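Local coordinates for protein probable succinyl-CoA:3-ketoacid coenzyme A transferase subunit B (Bacillus subtilis, PDB 3CDK) that probably transfers coenzyme A from succinyl-CoA to a 3-oxo acid, giving a 3-oxoacyl-CoA and succinate, as one subunit type of a CoA-transferase, at residues K5-R10 with I175-V180. Residues are numbered along the deposited sequence; the frame is centred on the assembly and turned at random.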
loop_
_atom_site.group_PDB
_atom_site.type_symbol
_atom_site.label_atom_id
_atom_site.label_comp_id
_atom_site.label_asym_id
_atom_site.label_seq_id
_atom_site.Cartn_x
_atom_site.Cartn_y
_atom_site.Cartn_z
ATOM N N LYS B 5 -20.068 37.117 -8.122
ATOM C CA LYS B 5 -18.608 37.165 -8.236
ATOM C C LYS B 5 -17.880 37.774 -7.040
ATOM O O LYS B 5 -16.709 37.459 -6.804
ATOM C CB LYS B 5 -18.169 37.816 -9.546
ATOM C CG LYS B 5 -17.801 36.788 -10.599
ATOM C CD LYS B 5 -17.514 37.426 -11.943
ATOM C CE LYS B 5 -16.986 36.385 -12.923
ATOM N NZ LYS B 5 -17.148 36.864 -14.325
ATOM N N GLU B 6 -18.570 38.643 -6.298
ATOM C CA GLU B 6 -18.082 39.090 -4.990
ATOM C C GLU B 6 -18.364 38.033 -3.916
ATOM O O GLU B 6 -17.511 37.780 -3.057
ATOM C CB GLU B 6 -18.663 40.451 -4.591
ATOM C CG GLU B 6 -18.151 41.618 -5.438
ATOM C CD GLU B 6 -19.073 41.972 -6.617
ATOM O OE1 GLU B 6 -19.631 41.051 -7.261
ATOM O OE2 GLU B 6 -19.234 43.181 -6.900
ATOM N N ALA B 7 -19.544 37.409 -3.969
ATOM C CA ALA B 7 -19.843 36.257 -3.115
ATOM C C ALA B 7 -18.626 35.336 -3.109
ATOM O O ALA B 7 -18.036 35.060 -2.059
ATOM C CB ALA B 7 -21.081 35.515 -3.621
ATOM N N ARG B 8 -18.243 34.916 -4.312
ATOM C CA ARG B 8 -17.117 34.039 -4.569
ATOM C C ARG B 8 -15.782 34.625 -4.117
ATOM O O ARG B 8 -14.972 33.907 -3.533
ATOM C CB ARG B 8 -17.062 33.751 -6.063
ATOM C CG ARG B 8 -16.786 32.326 -6.422
ATOM C CD ARG B 8 -17.549 31.942 -7.685
ATOM N NE ARG B 8 -17.368 30.524 -7.993
ATOM C CZ ARG B 8 -18.277 29.733 -8.567
ATOM N NH1 ARG B 8 -19.476 30.208 -8.913
ATOM N NH2 ARG B 8 -17.980 28.450 -8.790
ATOM N N LYS B 9 -15.549 35.912 -4.386
ATOM C CA LYS B 9 -14.272 36.543 -4.044
ATOM C C LYS B 9 -14.136 36.730 -2.532
ATOM O O LYS B 9 -13.029 36.665 -1.978
ATOM C CB LYS B 9 -14.055 37.836 -4.849
ATOM C CG LYS B 9 -13.332 38.998 -4.136
ATOM C CD LYS B 9 -14.339 39.971 -3.495
ATOM C CE LYS B 9 -13.764 40.698 -2.263
ATOM N NZ LYS B 9 -13.019 41.967 -2.591
ATOM N N ARG B 10 -15.274 36.938 -1.869
ATOM C CA ARG B 10 -15.332 37.023 -0.402
ATOM C C ARG B 10 -14.981 35.688 0.211
ATOM O O ARG B 10 -14.111 35.579 1.076
ATOM C CB ARG B 10 -16.740 37.399 0.057
ATOM C CG ARG B 10 -17.026 38.885 0.016
ATOM C CD ARG B 10 -18.288 39.181 0.801
ATOM N NE ARG B 10 -18.829 40.478 0.428
ATOM C CZ ARG B 10 -19.514 41.278 1.241
ATOM N NH1 ARG B 10 -19.953 42.442 0.786
ATOM N NH2 ARG B 10 -19.758 40.921 2.499
ATOM N N ILE B 175 -17.244 28.536 5.822
ATOM C CA ILE B 175 -17.275 29.936 5.432
ATOM C C ILE B 175 -18.257 30.219 4.276
ATOM O O ILE B 175 -18.219 29.584 3.225
ATOM C CB ILE B 175 -15.859 30.591 5.227
ATOM C CG1 ILE B 175 -15.587 30.848 3.768
ATOM C CG2 ILE B 175 -14.686 29.830 5.912
ATOM C CD1 ILE B 175 -15.006 32.138 3.552
ATOM N N THR B 176 -19.165 31.162 4.488
ATOM C CA THR B 176 -20.073 31.527 3.414
ATOM C C THR B 176 -19.702 32.910 2.911
ATOM O O THR B 176 -18.674 33.447 3.303
ATOM C CB THR B 176 -21.564 31.495 3.855
ATOM O OG1 THR B 176 -21.840 32.545 4.811
ATOM C CG2 THR B 176 -21.934 30.144 4.408
ATOM N N ASP B 177 -20.524 33.465 2.028
ATOM C CA ASP B 177 -20.353 34.834 1.571
ATOM C C ASP B 177 -20.851 35.762 2.658
ATOM O O ASP B 177 -20.660 36.978 2.592
ATOM C CB ASP B 177 -21.136 35.086 0.269
ATOM C CG ASP B 177 -22.521 34.432 0.267
ATOM O OD1 ASP B 177 -22.714 33.385 0.936
ATOM O OD2 ASP B 177 -23.414 34.966 -0.421
ATOM N N LEU B 178 -21.502 35.174 3.659
ATOM C CA LEU B 178 -22.122 35.955 4.726
ATOM C C LEU B 178 -21.420 35.783 6.062
ATOM O O LEU B 178 -21.253 36.763 6.813
ATOM C CB LEU B 178 -23.596 35.574 4.868
ATOM C CG LEU B 178 -24.653 36.289 4.001
ATOM C CD1 LEU B 178 -24.220 36.728 2.566
ATOM C CD2 LEU B 178 -25.921 35.437 3.971
ATOM N N ALA B 179 -20.984 34.553 6.354
ATOM C CA ALA B 179 -20.593 34.216 7.713
ATOM C C ALA B 179 -19.493 33.206 7.807
ATOM O O ALA B 179 -19.183 32.504 6.835
ATOM C CB ALA B 179 -21.793 33.727 8.489
ATOM N N VAL B 180 -18.898 33.133 8.990
ATOM C CA VAL B 180 -18.029 32.030 9.313
ATOM C C VAL B 180 -18.609 31.288 10.519
ATOM O O VAL B 180 -19.050 31.930 11.502
ATOM C CB VAL B 180 -16.614 32.500 9.623
ATOM C CG1 VAL B 180 -15.654 31.286 9.678
ATOM C CG2 VAL B 180 -16.165 33.514 8.594
#
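The guanidinium of R10 stands oblique to the backbone carbonyl of D177, a near approach without a bond: NH2 of R10 is 4.0 Å from O of D177. The closer approach comes from lower in the same side chain, where CD of R10 lies 3.7 Å from that carbonyl oxygen. CG of R10 is turned anti to its carbonyl carbon (chi1 -83°), and the chain then runs extended to NE, which brings CD to the carbonyl; the R10 side chain also touches Q194 and D195. The other flat group, the D177 carboxylate, has OD2 4.0 Å from CB of A7, while OD1 is held by one main-chain bond, from N of H148. OD2 lies near the like-charged E147, which may raise the carboxylate's affinity for a proton.

CB of D177 itself packs against the helix backbone at A7, 3.8 Å from CA of A7, where a methyl is the whole side chain and the two segments can come close. OG1 of T176 accepts from N of L178 (2.9 Å) and N of A179 (2.7 Å), an ST turn and ST motif combined, and is also hydrogen-bonded to ND1 of H148, which thus serves both T176 and D177.

The contact, away from the predicted active-site E50, sets the first turns of helix 5-16 against the turn of a beta-hairpin formed by strands 173-175 and 179-184. M11 and R14, farther along this helix, continue the packing onto D177, I175 and V180, and strand 187-193 flanks 179-184 in the same large mixed sheet.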